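Local coordinates for protein opsin (PDB 7BMH) that acts as a light-driven proton pump, using a covalently bound retinal chromophore within a bundle of seven transmembrane helices, at residues A67-A71 with T87-T91; R136-W140 with Y262-D266; H161-A165 with H206-N210; K189-Y193 with W244-G249. All blocks are in the same frame, centred on the assembly; numbering follows the deposited sequence.

Interaction 1 of 4, residues A67-A71 with T87-T91; sequences AAFTA and TTIIT. With LFA (eicosane), chain Q; LFA (eicosane), chain V.
Between the two segments the polar link is a single water, which donates to Thr88 OG1 at 2.9 Å and more weakly to Thr70 OG1 at 3.4 Å. Both segments are helical, Ala71 N bonding to Ala67 O at 2.8 Å. Their axes approach to 9.6 Å and run antiparallel, with a crossing angle of -165° and Phe69 opposite Thr88 (CA to CA 6.4 Å). Phe69, chi1 m, makes most of the contacts of its segment: its CB lies 3.6 Å from Thr88 OG1, and its CE1 is 3.7 Å from Thr87 CG2 and 3.8 Å from Thr91 CG2. Helices 49-73 and 82-102, packed here, are the first antiparallel pair of the seven-helix opsin bundle. Thr91, chi1 p, keeps its methyl against Phe69 while its hydroxyl bonds directly to Ser66 OG of helix 49-73; Thr87 OG1 joins Asp150, Thr88 OG1 also bonds to His84 O, and Thr70 OG1 to Ser66 O. C3 of the chain Q eicosane lies 3.0 Å from Thr70 OG1.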
loop_
_atom_site.group_PDB
_atom_site.type_symbol
_atom_site.label_atom_id
_atom_site.label_comp_id
_atom_site.label_asym_id
_atom_site.label_seq_id
_atom_site.Cartn_x
_atom_site.Cartn_y
_atom_site.Cartn_z
ATOM N N ALA A 67 -2.578 -7.156 17.970
ATOM C CA ALA A 67 -2.997 -7.550 19.314
ATOM C C ALA A 67 -4.160 -6.691 19.802
ATOM O O ALA A 67 -5.160 -7.212 20.306
ATOM C CB ALA A 67 -1.814 -7.471 20.283
ATOM N N ALA A 68 -4.055 -5.370 19.650
ATOM C CA ALA A 68 -5.160 -4.505 20.041
ATOM C C ALA A 68 -6.439 -4.883 19.304
ATOM O O ALA A 68 -7.512 -4.958 19.913
ATOM C CB ALA A 68 -4.805 -3.037 19.787
ATOM N N PHE A 69 -6.347 -5.148 18.000
ATOM C CA PHE A 69 -7.552 -5.480 17.250
ATOM C C PHE A 69 -8.148 -6.780 17.763
ATOM O O PHE A 69 -9.373 -6.905 17.897
ATOM C CB PHE A 69 -7.259 -5.589 15.748
ATOM C CG PHE A 69 -6.713 -4.337 15.128
ATOM C CD1 PHE A 69 -6.163 -4.377 13.854
ATOM C CD2 PHE A 69 -6.755 -3.127 15.796
ATOM C CE1 PHE A 69 -5.652 -3.243 13.272
ATOM C CE2 PHE A 69 -6.241 -1.994 15.220
ATOM C CZ PHE A 69 -5.691 -2.052 13.954
ATOM N N THR A 70 -7.294 -7.754 18.070
ATOM C CA THR A 70 -7.782 -9.002 18.646
ATOM C C THR A 70 -8.477 -8.746 19.973
ATOM O O THR A 70 -9.572 -9.256 20.218
ATOM C CB THR A 70 -6.629 -9.982 18.833
ATOM O OG1 THR A 70 -6.108 -10.331 17.551
ATOM C CG2 THR A 70 -7.108 -11.252 19.584
ATOM N N ALA A 71 -7.841 -7.957 20.841
ATOM C CA ALA A 71 -8.441 -7.605 22.122
ATOM C C ALA A 71 -9.819 -6.986 21.933
ATOM O O ALA A 71 -10.757 -7.312 22.669
ATOM C CB ALA A 71 -7.520 -6.651 22.880
ATOM N N THR A 87 -9.157 -7.142 9.076
ATOM C CA THR A 87 -8.204 -6.096 9.427
ATOM C C THR A 87 -7.000 -6.649 10.197
ATOM O O THR A 87 -5.877 -6.147 10.029
ATOM C CB THR A 87 -8.948 -5.006 10.218
ATOM O OG1 THR A 87 -10.057 -4.538 9.435
ATOM C CG2 THR A 87 -8.046 -3.831 10.554
ATOM N N THR A 88 -7.197 -7.693 11.015
ATOM C CA THR A 88 -6.066 -8.324 11.703
ATOM C C THR A 88 -5.179 -9.120 10.743
ATOM O O THR A 88 -3.960 -9.196 10.939
ATOM C CB THR A 88 -6.563 -9.246 12.828
ATOM O OG1 THR A 88 -7.480 -8.539 13.671
ATOM C CG2 THR A 88 -5.406 -9.744 13.667
ATOM N N ILE A 89 -5.758 -9.726 9.705
ATOM C CA ILE A 89 -4.918 -10.394 8.717
ATOM C C ILE A 89 -4.054 -9.379 7.973
ATOM O O ILE A 89 -2.885 -9.639 7.665
ATOM C CB ILE A 89 -5.795 -11.219 7.766
ATOM C CG1 ILE A 89 -6.373 -12.430 8.512
ATOM C CG2 ILE A 89 -5.025 -11.602 6.498
ATOM C CD1 ILE A 89 -7.587 -13.032 7.822
ATOM N N ILE A 90 -4.601 -8.194 7.705
ATOM C CA ILE A 90 -3.849 -7.134 7.027
ATOM C C ILE A 90 -2.606 -6.740 7.824
ATOM O O ILE A 90 -1.506 -6.627 7.270
ATOM C CB ILE A 90 -4.762 -5.919 6.783
ATOM C CG1 ILE A 90 -5.867 -6.290 5.794
ATOM C CG2 ILE A 90 -3.952 -4.718 6.324
ATOM C CD1 ILE A 90 -6.988 -5.285 5.750
ATOM N N THR A 91 -2.762 -6.476 9.125
ATOM C CA THR A 91 -1.598 -6.047 9.899
ATOM C C THR A 91 -0.630 -7.205 10.166
ATOM O O THR A 91 0.583 -6.987 10.251
ATOM C CB THR A 91 -2.025 -5.392 11.224
ATOM O OG1 THR A 91 -2.926 -6.256 11.929
ATOM C CG2 THR A 91 -2.695 -4.040 10.974
HETATM C C1 LFA Q . -5.467 -12.948 15.867
HETATM C C2 LFA Q . -4.390 -12.955 16.951
HETATM C C3 LFA Q . -3.490 -11.720 16.832
HETATM C C4 LFA Q . -2.045 -12.037 17.214
HETATM C C5 LFA Q . -1.307 -10.772 17.649
HETATM C C6 LFA Q . 0.050 -11.148 18.250
HETATM C C2 LFA V . -0.432 -11.292 23.322
HETATM C C3 LFA V . -0.902 -9.904 22.878
HETATM C C4 LFA V . -2.329 -9.617 23.357
HETATM C C5 LFA V . -3.330 -10.339 22.462
HETATM O O HOH W 1 -8.890 -10.269 15.582
#

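Interaction 2 of 4, residues R136-W140 with Y262-D266. With OLA (oleic acid), chain D; LFA (eicosane), chain P.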
loop_
_atom_site.group_PDB
_atom_site.type_symbol
_atom_site.label_atom_id
_atom_site.label_comp_id
_atom_site.label_asym_id
_atom_site.label_seq_id
_atom_site.Cartn_x
_atom_site.Cartn_y
_atom_site.Cartn_z
ATOM N N ARG A 136 7.466 -5.629 -0.844
ATOM C CA ARG A 136 6.285 -4.779 -0.731
ATOM C C ARG A 136 5.212 -5.180 -1.738
ATOM O O ARG A 136 4.017 -5.170 -1.412
ATOM C CB ARG A 136 6.660 -3.301 -0.908
ATOM C CG ARG A 136 7.610 -2.747 0.140
ATOM C CD ARG A 136 7.933 -1.285 -0.121
ATOM N NE ARG A 136 8.977 -0.781 0.778
ATOM C CZ ARG A 136 8.799 -0.565 2.078
ATOM N NH1 ARG A 136 7.623 -0.819 2.643
ATOM N NH2 ARG A 136 9.800 -0.105 2.818
ATOM N N TYR A 137 5.610 -5.538 -2.969
ATOM C CA TYR A 137 4.607 -5.868 -3.983
ATOM C C TYR A 137 3.855 -7.146 -3.627
ATOM O O TYR A 137 2.705 -7.325 -4.043
ATOM C CB TYR A 137 5.258 -5.968 -5.379
ATOM C CG TYR A 137 5.919 -4.668 -5.785
ATOM C CD1 TYR A 137 7.282 -4.462 -5.554
ATOM C CD2 TYR A 137 5.181 -3.628 -6.340
ATOM C CE1 TYR A 137 7.892 -3.273 -5.872
ATOM C CE2 TYR A 137 5.787 -2.417 -6.675
ATOM C CZ TYR A 137 7.147 -2.246 -6.429
ATOM O OH TYR A 137 7.786 -1.060 -6.734
ATOM N N ILE A 138 4.479 -8.031 -2.847
ATOM C CA ILE A 138 3.836 -9.265 -2.406
ATOM C C ILE A 138 2.898 -8.978 -1.245
ATOM O O ILE A 138 1.784 -9.510 -1.188
ATOM C CB ILE A 138 4.916 -10.292 -2.010
ATOM C CG1 ILE A 138 5.841 -10.612 -3.195
ATOM C CG2 ILE A 138 4.285 -11.521 -1.399
ATOM C CD1 ILE A 138 7.121 -11.335 -2.799
ATOM N N ASP A 139 3.355 -8.147 -0.301
ATOM C CA ASP A 139 2.508 -7.610 0.765
ATOM C C ASP A 139 1.285 -6.901 0.181
ATOM O O ASP A 139 0.142 -7.248 0.492
ATOM C CB ASP A 139 3.370 -6.679 1.648
ATOM C CG ASP A 139 2.572 -5.777 2.626
ATOM O OD1 ASP A 139 1.372 -5.467 2.455
ATOM O OD2 ASP A 139 3.204 -5.316 3.603
ATOM N N TRP A 140 1.508 -5.897 -0.666
ATOM C CA TRP A 140 0.377 -5.125 -1.190
ATOM C C TRP A 140 -0.616 -6.005 -1.950
ATOM O O TRP A 140 -1.820 -5.721 -1.957
ATOM C CB TRP A 140 0.878 -3.992 -2.089
ATOM C CG TRP A 140 1.802 -3.034 -1.384
ATOM C CD1 TRP A 140 1.981 -2.905 -0.034
ATOM C CD2 TRP A 140 2.674 -2.078 -1.994
ATOM N NE1 TRP A 140 2.911 -1.928 0.232
ATOM C CE2 TRP A 140 3.353 -1.405 -0.953
ATOM C CE3 TRP A 140 2.946 -1.721 -3.318
ATOM C CZ2 TRP A 140 4.285 -0.400 -1.194
ATOM C CZ3 TRP A 140 3.874 -0.719 -3.558
ATOM C CH2 TRP A 140 4.537 -0.074 -2.496
ATOM N N TYR A 262 7.364 5.024 3.220
ATOM C CA TYR A 262 6.468 3.871 3.195
ATOM C C TYR A 262 6.057 3.460 4.599
ATOM O O TYR A 262 4.947 2.946 4.797
ATOM C CB TYR A 262 7.140 2.695 2.485
ATOM C CG TYR A 262 7.111 2.792 0.983
ATOM C CD1 TYR A 262 5.973 3.237 0.324
ATOM C CD2 TYR A 262 8.221 2.452 0.220
ATOM C CE1 TYR A 262 5.932 3.339 -1.060
ATOM C CE2 TYR A 262 8.188 2.546 -1.169
ATOM C CZ TYR A 262 7.038 2.990 -1.796
ATOM O OH TYR A 262 6.990 3.080 -3.166
ATOM N N ALA A 263 6.942 3.664 5.582
ATOM C CA ALA A 263 6.622 3.282 6.952
ATOM C C ALA A 263 5.469 4.116 7.491
ATOM O O ALA A 263 4.499 3.577 8.032
ATOM C CB ALA A 263 7.863 3.427 7.827
ATOM N N VAL A 264 5.555 5.437 7.328
ATOM C CA VAL A 264 4.471 6.329 7.720
ATOM C C VAL A 264 3.170 5.910 7.046
ATOM O O VAL A 264 2.153 5.676 7.705
ATOM C CB VAL A 264 4.845 7.783 7.372
ATOM C CG1 VAL A 264 3.700 8.752 7.693
ATOM C CG2 VAL A 264 6.138 8.189 8.081
ATOM N N LEU A 265 3.186 5.803 5.718
ATOM C CA LEU A 265 1.968 5.478 4.987
ATOM C C LEU A 265 1.420 4.112 5.400
ATOM O O LEU A 265 0.216 3.967 5.649
ATOM C CB LEU A 265 2.234 5.533 3.482
ATOM C CG LEU A 265 2.723 6.858 2.875
ATOM C CD1 LEU A 265 3.115 6.642 1.406
ATOM C CD2 LEU A 265 1.696 8.002 3.003
ATOM N N ASP A 266 2.291 3.098 5.501
ATOM C CA ASP A 266 1.830 1.768 5.900
ATOM C C ASP A 266 1.172 1.804 7.272
ATOM O O ASP A 266 0.092 1.231 7.473
ATOM C CB ASP A 266 2.987 0.770 5.901
ATOM C CG ASP A 266 3.292 0.241 4.525
ATOM O OD1 ASP A 266 2.495 0.520 3.591
ATOM O OD2 ASP A 266 4.327 -0.441 4.381
HETATM C C1 OLA D . 14.363 -13.994 0.118
HETATM O O1 OLA D . 14.731 -12.936 -0.446
HETATM O O2 OLA D . 15.109 -14.691 0.848
HETATM C C2 OLA D . 12.935 -14.463 -0.106
HETATM C C3 OLA D . 11.920 -13.387 0.103
HETATM C C4 OLA D . 10.496 -13.891 -0.040
HETATM C C5 OLA D . 9.442 -12.845 0.227
HETATM C C6 OLA D . 9.429 -12.328 1.642
HETATM C C7 OLA D . 8.445 -11.192 1.873
HETATM C C8 OLA D . 7.026 -11.544 1.579
HETATM C C9 OLA D . 6.123 -10.350 1.518
HETATM C C10 OLA D . 5.009 -10.085 2.162
HETATM C C11 OLA D . 4.379 -10.808 3.312
HETATM C C12 OLA D . 3.971 -12.209 3.018
HETATM C C13 OLA D . 3.391 -12.930 4.222
HETATM C C14 OLA D . 3.093 -14.395 3.990
HETATM C C18 LFA P . 5.798 10.648 5.443
HETATM C C19 LFA P . 5.295 11.457 4.251
HETATM C C20 LFA P . 4.207 10.682 3.513
HETATM O O HOH W 2 5.051 -1.710 2.100
#
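A water-mediated charge network joins two nearly parallel transmembrane helices, 135-155 and 255-268, deep inside the opsin bundle. The short segments run at 8° to each other with axes 14.1 Å apart, so long side chains must bridge the gap. Water 2 accepts hydrogen bonds from Arg136 NH1 (2.8 Å) and Trp140 NE1 (2.8 Å) and donates one to Asp266 OD2 (2.7 Å). The direct salt bridge is long, with Arg136 NH1 3.7 Å from Asp266 OD2. Beside the water, the edge of Trp140 points at the face of Tyr262 (ring centroids 5.6 Å apart, planes at 66°), and Tyr262 CD2 lies over the guanidinium face, 3.4 Å from Arg136 NE. Tyr98 bonds to both Arg136 NH1 and Asp266 OD2, while Tyr240 bonds to Asp266 OD1. Asp266 lies one helical turn before the retinal-bearing Lys270, and the group resembles the counterion complex of bacteriorhodopsin. Linking the charges through a water and the Tyr98 hydroxyl, with only a long direct salt bridge, is consistent with a network able to rearrange during the photocycle.

Interaction 3 of 4, residues H161-A165 with H206-N210. With OLA (oleic acid), chain N.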
loop_
_atom_site.group_PDB
_atom_site.type_symbol
_atom_site.label_atom_id
_atom_site.label_comp_id
_atom_site.label_asym_id
_atom_site.label_seq_id
_atom_site.Cartn_x
_atom_site.Cartn_y
_atom_site.Cartn_z
ATOM N N HIS A 161 -19.136 -6.302 -7.347
ATOM C CA HIS A 161 -18.437 -5.018 -7.375
ATOM C C HIS A 161 -17.173 -5.049 -6.521
ATOM O O HIS A 161 -16.132 -4.514 -6.923
ATOM C CB HIS A 161 -19.379 -3.897 -6.926
ATOM C CG HIS A 161 -20.439 -3.563 -7.935
ATOM N ND1 HIS A 161 -21.155 -2.385 -7.906
ATOM C CD2 HIS A 161 -20.909 -4.259 -8.996
ATOM C CE1 HIS A 161 -22.009 -2.366 -8.913
ATOM N NE2 HIS A 161 -21.878 -3.491 -9.592
ATOM N N ILE A 162 -17.237 -5.650 -5.334
ATOM C CA ILE A 162 -16.007 -5.863 -4.577
ATOM C C ILE A 162 -14.997 -6.622 -5.428
ATOM O O ILE A 162 -13.810 -6.269 -5.473
ATOM C CB ILE A 162 -16.303 -6.590 -3.248
ATOM C CG1 ILE A 162 -17.180 -5.707 -2.344
ATOM C CG2 ILE A 162 -14.985 -7.059 -2.555
ATOM C CD1 ILE A 162 -17.593 -6.380 -1.073
ATOM N N PHE A 163 -15.457 -7.643 -6.159
ATOM C CA PHE A 163 -14.530 -8.413 -6.983
ATOM C C PHE A 163 -13.885 -7.530 -8.047
ATOM O O PHE A 163 -12.671 -7.607 -8.271
ATOM C CB PHE A 163 -15.246 -9.606 -7.618
ATOM C CG PHE A 163 -14.497 -10.227 -8.778
ATOM C CD1 PHE A 163 -13.485 -11.153 -8.556
ATOM C CD2 PHE A 163 -14.809 -9.887 -10.090
ATOM C CE1 PHE A 163 -12.799 -11.725 -9.623
ATOM C CE2 PHE A 163 -14.121 -10.447 -11.151
ATOM C CZ PHE A 163 -13.118 -11.369 -10.921
ATOM N N MET A 164 -14.677 -6.655 -8.675
ATOM C CA MET A 164 -14.153 -5.779 -9.721
ATOM C C MET A 164 -13.071 -4.840 -9.191
ATOM O O MET A 164 -12.030 -4.665 -9.830
ATOM C CB MET A 164 -15.299 -4.985 -10.361
ATOM C CG MET A 164 -16.229 -5.851 -11.212
ATOM S SD MET A 164 -17.366 -4.902 -12.256
ATOM C CE MET A 164 -18.370 -4.147 -11.007
ATOM N N ALA A 165 -13.289 -4.235 -8.024
ATOM C CA ALA A 165 -12.270 -3.356 -7.457
ATOM C C ALA A 165 -10.967 -4.105 -7.238
ATOM O O ALA A 165 -9.885 -3.542 -7.426
ATOM C CB ALA A 165 -12.757 -2.754 -6.136
ATOM N N HIS A 206 -14.424 3.494 -9.197
ATOM C CA HIS A 206 -15.419 2.502 -8.804
ATOM C C HIS A 206 -15.874 2.719 -7.357
ATOM O O HIS A 206 -17.075 2.705 -7.063
ATOM C CB HIS A 206 -14.821 1.101 -9.017
ATOM C CG HIS A 206 -15.768 -0.034 -8.754
ATOM N ND1 HIS A 206 -17.133 0.068 -8.928
ATOM C CD2 HIS A 206 -15.536 -1.309 -8.348
ATOM C CE1 HIS A 206 -17.700 -1.089 -8.639
ATOM N NE2 HIS A 206 -16.754 -1.941 -8.283
ATOM N N LEU A 207 -14.943 2.960 -6.437
ATOM C CA LEU A 207 -15.355 3.020 -5.041
ATOM C C LEU A 207 -16.116 4.305 -4.742
ATOM O O LEU A 207 -17.108 4.286 -4.008
ATOM C CB LEU A 207 -14.146 2.856 -4.120
ATOM C CG LEU A 207 -14.218 1.427 -3.557
ATOM C CD1 LEU A 207 -13.420 0.435 -4.403
ATOM C CD2 LEU A 207 -13.811 1.384 -2.120
ATOM N N VAL A 208 -15.677 5.427 -5.318
ATOM C CA VAL A 208 -16.414 6.689 -5.224
ATOM C C VAL A 208 -17.855 6.516 -5.703
ATOM O O VAL A 208 -18.815 6.837 -4.996
ATOM C CB VAL A 208 -15.690 7.780 -6.027
ATOM C CG1 VAL A 208 -16.628 8.940 -6.349
ATOM C CG2 VAL A 208 -14.488 8.257 -5.249
ATOM N N LEU A 209 -18.023 6.019 -6.925
ATOM C CA LEU A 209 -19.353 5.941 -7.510
ATOM C C LEU A 209 -20.170 4.820 -6.875
ATOM O O LEU A 209 -21.272 5.047 -6.357
ATOM C CB LEU A 209 -19.231 5.731 -9.018
ATOM C CG LEU A 209 -19.564 6.785 -10.075
ATOM C CD1 LEU A 209 -19.556 8.213 -9.567
ATOM C CD2 LEU A 209 -18.588 6.610 -11.212
ATOM N N ASN A 210 -19.649 3.589 -6.907
ATOM C CA ASN A 210 -20.463 2.464 -6.459
ATOM C C ASN A 210 -20.414 2.303 -4.949
ATOM O O ASN A 210 -21.446 2.055 -4.315
ATOM C CB ASN A 210 -20.033 1.182 -7.165
ATOM C CG ASN A 210 -20.504 1.143 -8.603
ATOM O OD1 ASN A 210 -19.703 1.250 -9.533
ATOM N ND2 ASN A 210 -21.818 1.018 -8.795
HETATM C C1 OLA N . -21.747 -8.000 0.426
HETATM O O1 OLA N . -21.083 -6.988 0.757
HETATM O O2 OLA N . -22.983 -7.980 0.223
HETATM C C2 OLA N . -21.022 -9.324 0.254
HETATM C C3 OLA N . -19.742 -9.275 -0.516
HETATM C C4 OLA N . -19.161 -10.660 -0.742
HETATM C C5 OLA N . -17.654 -10.720 -0.685
HETATM C C6 OLA N . -16.952 -9.972 -1.783
HETATM C C7 OLA N . -16.799 -10.756 -3.078
HETATM C C8 OLA N . -15.756 -11.827 -3.048
HETATM C C9 OLA N . -14.367 -11.334 -3.319
HETATM C C10 OLA N . -13.555 -11.851 -4.213
HETATM C C11 OLA N . -12.123 -11.474 -4.439
HETATM C C12 OLA N . -11.448 -12.273 -5.513
#
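Helices 159-181 and 187-216, consecutive in the seven-helix bundle, pack here as an antiparallel pair, with segment axes at 158° and 10.9 Å apart. The second segment opens with His206, which has the largest share of the buried surface. The CA atoms of His206 and Ala165 are 6.8 Å apart. The His206 side chain, chi1 t, reaches straight across so that its NE2 donates to His161 O at 3.0 Å. That carbonyl also accepts the helical bond from Ala165 N at 3.1 Å, so the bond between helices is added without breaking the turn. The edge of the His206 ring is directed at the face of the His161 ring in an offset edge-to-face pair, centroids 5.3 Å apart and planes at 60°. On the same imidazole, CD2 lies 3.7 Å from Ala165 N, and Met164 CE approaches NE2 to 3.9 Å.

Leu207 follows with a purely apolar contribution, its CD1 3.7 Å from Ala165 CB; it also packs on Leu151 of helix 135-155. From Leu207 the helix widens into a pi-type turn, 207-210, in which Val208 and Leu209 make no contact with 161-165. Asn210 completes the contact: its OD1 accepts from His206 ND1 at 2.9 Å, bracing the imidazole from its own helix, and its ND2 lies 3.4 Å from His161 CE1.

Interaction 4 of 4, residues K189-Y193 with W244-G249; sequences KWGWY and WGLADG. With LFA (eicosane), chain J.
Lys189 NZ donates to Gly249 O at 3.1 Å and, weakly, to Asp248 O at 3.3 Å. Its side chain is fully extended, with all four chi angles t, and carries the ammonium to carbonyls at the C-terminal end of helix 220-249; Glu184 makes a further long, weak ion pair with it. Both segments are helical and run antiparallel at 150°, axes 12.3 Å apart, with Trp190 nearest Gly249 (CA to CA 7.9 Å) and Tyr193 nearest Gly245 (9.1 Å). A wider pi-type turn spans 245-249, where Gly249 N bonds to Trp244 O at 2.8 Å.

Packing centres on an aromatic cluster. Trp244, chi1 t, directs its edge at the face of Trp190, chi1 m: six-membered ring centroids are 5.7 Å apart, planes at 76°, and the CZ3 atoms of the two residues 3.9 Å apart. Tyr193, chi1 t, lies obliquely over Trp244, its CD2 3.3 Å from Trp244 CE3. The lack of a side chain at Gly249 lets Trp190 CZ2 come within 3.5 Å of Gly249 CA; a beta carbon would clash with Trp190 CH2. At the lipid boundary, eicosane C14 lies 3.4 Å from Tyr193 OH, which bonds to Pro241 O. Around the cluster, Ala179 of helix 159-181 touches Tyr193 and Trp244, Trp244 NE1 bonds to Tyr137 OH of helix 135-155, and Tyr262 of helix 255-268 packs on Trp244.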
loop_
_atom_site.group_PDB
_atom_site.type_symbol
_atom_site.label_atom_id
_atom_site.label_comp_id
_atom_site.label_asym_id
_atom_site.label_seq_id
_atom_site.Cartn_x
_atom_site.Cartn_y
_atom_site.Cartn_z
ATOM N N LYS A 189 9.553 0.675 -18.028
ATOM C CA LYS A 189 9.588 1.197 -16.666
ATOM C C LYS A 189 8.443 2.176 -16.407
ATOM O O LYS A 189 7.558 1.902 -15.585
ATOM C CB LYS A 189 10.936 1.854 -16.381
ATOM C CG LYS A 189 11.032 2.469 -14.989
ATOM C CD LYS A 189 12.405 3.065 -14.732
ATOM C CE LYS A 189 12.371 4.026 -13.568
ATOM N NZ LYS A 189 13.647 4.775 -13.425
ATOM N N TRP A 190 8.446 3.320 -17.091
ATOM C CA TRP A 190 7.363 4.278 -16.909
ATOM C C TRP A 190 6.074 3.826 -17.576
ATOM O O TRP A 190 4.993 4.230 -17.136
ATOM C CB TRP A 190 7.769 5.665 -17.434
ATOM C CG TRP A 190 8.788 6.336 -16.562
ATOM C CD1 TRP A 190 10.101 6.541 -16.848
ATOM C CD2 TRP A 190 8.578 6.850 -15.240
ATOM N NE1 TRP A 190 10.720 7.169 -15.796
ATOM C CE2 TRP A 190 9.806 7.367 -14.796
ATOM C CE3 TRP A 190 7.465 6.938 -14.400
ATOM C CZ2 TRP A 190 9.956 7.973 -13.549
ATOM C CZ3 TRP A 190 7.615 7.533 -13.159
ATOM C CH2 TRP A 190 8.852 8.041 -12.744
ATOM N N GLY A 191 6.162 2.980 -18.603
ATOM C CA GLY A 191 4.954 2.490 -19.245
ATOM C C GLY A 191 4.128 1.604 -18.327
ATOM O O GLY A 191 2.905 1.752 -18.235
ATOM N N TRP A 192 4.787 0.674 -17.625
ATOM C CA TRP A 192 4.046 -0.162 -16.684
ATOM C C TRP A 192 3.595 0.654 -15.480
ATOM O O TRP A 192 2.521 0.410 -14.929
ATOM C CB TRP A 192 4.890 -1.351 -16.230
ATOM C CG TRP A 192 5.048 -2.518 -17.210
ATOM C CD1 TRP A 192 6.222 -3.018 -17.692
ATOM C CD2 TRP A 192 4.008 -3.346 -17.769
ATOM N NE1 TRP A 192 5.984 -4.084 -18.523
ATOM C CE2 TRP A 192 4.637 -4.309 -18.590
ATOM C CE3 TRP A 192 2.617 -3.358 -17.669
ATOM C CZ2 TRP A 192 3.921 -5.272 -19.304
ATOM C CZ3 TRP A 192 1.902 -4.317 -18.379
ATOM C CH2 TRP A 192 2.558 -5.262 -19.188
ATOM N N TYR A 193 4.391 1.637 -15.072
ATOM C CA TYR A 193 3.968 2.551 -14.021
ATOM C C TYR A 193 2.665 3.251 -14.394
ATOM O O TYR A 193 1.719 3.299 -13.602
ATOM C CB TYR A 193 5.079 3.567 -13.768
ATOM C CG TYR A 193 4.733 4.632 -12.759
ATOM C CD1 TYR A 193 4.209 5.851 -13.167
ATOM C CD2 TYR A 193 4.951 4.423 -11.393
ATOM C CE1 TYR A 193 3.901 6.842 -12.253
ATOM C CE2 TYR A 193 4.642 5.404 -10.467
ATOM C CZ TYR A 193 4.122 6.614 -10.906
ATOM O OH TYR A 193 3.811 7.601 -10.001
ATOM N N TRP A 244 6.977 6.277 -4.973
ATOM C CA TRP A 244 7.602 5.471 -6.022
ATOM C C TRP A 244 8.324 6.346 -7.046
ATOM O O TRP A 244 9.490 6.093 -7.386
ATOM C CB TRP A 244 6.544 4.598 -6.705
ATOM C CG TRP A 244 7.084 3.461 -7.550
ATOM C CD1 TRP A 244 7.148 2.132 -7.201
ATOM C CD2 TRP A 244 7.643 3.551 -8.873
ATOM N NE1 TRP A 244 7.697 1.395 -8.231
ATOM C CE2 TRP A 244 8.004 2.238 -9.268
ATOM C CE3 TRP A 244 7.870 4.606 -9.762
ATOM C CZ2 TRP A 244 8.576 1.961 -10.516
ATOM C CZ3 TRP A 244 8.430 4.326 -11.003
ATOM C CH2 TRP A 244 8.781 3.015 -11.364
ATOM N N GLY A 245 7.643 7.372 -7.561
ATOM C CA GLY A 245 8.297 8.278 -8.497
ATOM C C GLY A 245 9.552 8.918 -7.926
ATOM O O GLY A 245 10.572 9.023 -8.607
ATOM N N LEU A 246 9.496 9.352 -6.667
ATOM C CA LEU A 246 10.678 9.917 -6.021
ATOM C C LEU A 246 11.746 8.862 -5.761
ATOM O O LEU A 246 12.941 9.176 -5.786
ATOM C CB LEU A 246 10.295 10.582 -4.698
ATOM C CG LEU A 246 9.384 11.810 -4.758
ATOM C CD1 LEU A 246 8.979 12.235 -3.357
ATOM C CD2 LEU A 246 10.083 12.945 -5.471
ATOM N N ALA A 247 11.343 7.623 -5.494
ATOM C CA ALA A 247 12.306 6.571 -5.188
ATOM C C ALA A 247 12.717 5.830 -6.456
ATOM O O ALA A 247 13.724 6.184 -7.072
ATOM C CB ALA A 247 11.729 5.605 -4.155
ATOM N N ASP A 248 11.949 4.809 -6.856
ATOM C CA ASP A 248 12.274 4.065 -8.071
ATOM C C ASP A 248 12.391 4.988 -9.278
ATOM O O ASP A 248 13.274 4.815 -10.124
ATOM C CB ASP A 248 11.204 3.009 -8.361
ATOM C CG ASP A 248 10.920 2.117 -7.181
ATOM O OD1 ASP A 248 10.640 2.658 -6.093
ATOM O OD2 ASP A 248 10.954 0.875 -7.362
ATOM N N GLY A 249 11.488 5.956 -9.387
ATOM C CA GLY A 249 11.381 6.748 -10.589
ATOM C C GLY A 249 12.598 7.604 -10.836
ATOM O O GLY A 249 13.360 7.341 -11.767
HETATM C C9 LFA J . 9.035 13.003 -10.905
HETATM C C10 LFA J . 8.488 11.666 -10.408
HETATM C C11 LFA J . 7.168 11.324 -11.106
HETATM C C12 LFA J . 6.041 11.284 -10.069
HETATM C C13 LFA J . 4.696 10.980 -10.733
HETATM C C14 LFA J . 3.594 10.956 -9.662
HETATM C C15 LFA J . 2.219 10.757 -10.306
HETATM C C16 LFA J . 1.144 10.671 -9.221
HETATM C C17 LFA J . 0.267 9.443 -9.465
HETATM C C18 LFA J . -1.194 9.744 -9.152
HETATM C C19 LFA J . -2.054 8.559 -9.588
HETATM C C20 LFA J . -3.530 8.950 -9.534
#

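From the N terminus, interaction 1 closes first, joining helices 49-73 and 82-102 in a short hairpin that ends before any other contact opens. Interaction 2 then opens at 136-140 and closes only at 262-266, a long loop tying helix 135-155 to helix 255-268. Interactions 3 and 4 both nest inside it. They cross each other: interaction 3 opens at 161-165, interaction 4 opens at 189-193 before 206-210 closes the former, and 244-249 closes the latter. Both use helix 187-216, binding it to its two sequence neighbours, helices 159-181 and 220-249. Interactions 2 and 4 touch through Tyr137 OH and Trp244 NE1, 2.9 Å apart, a probable hydrogen bond.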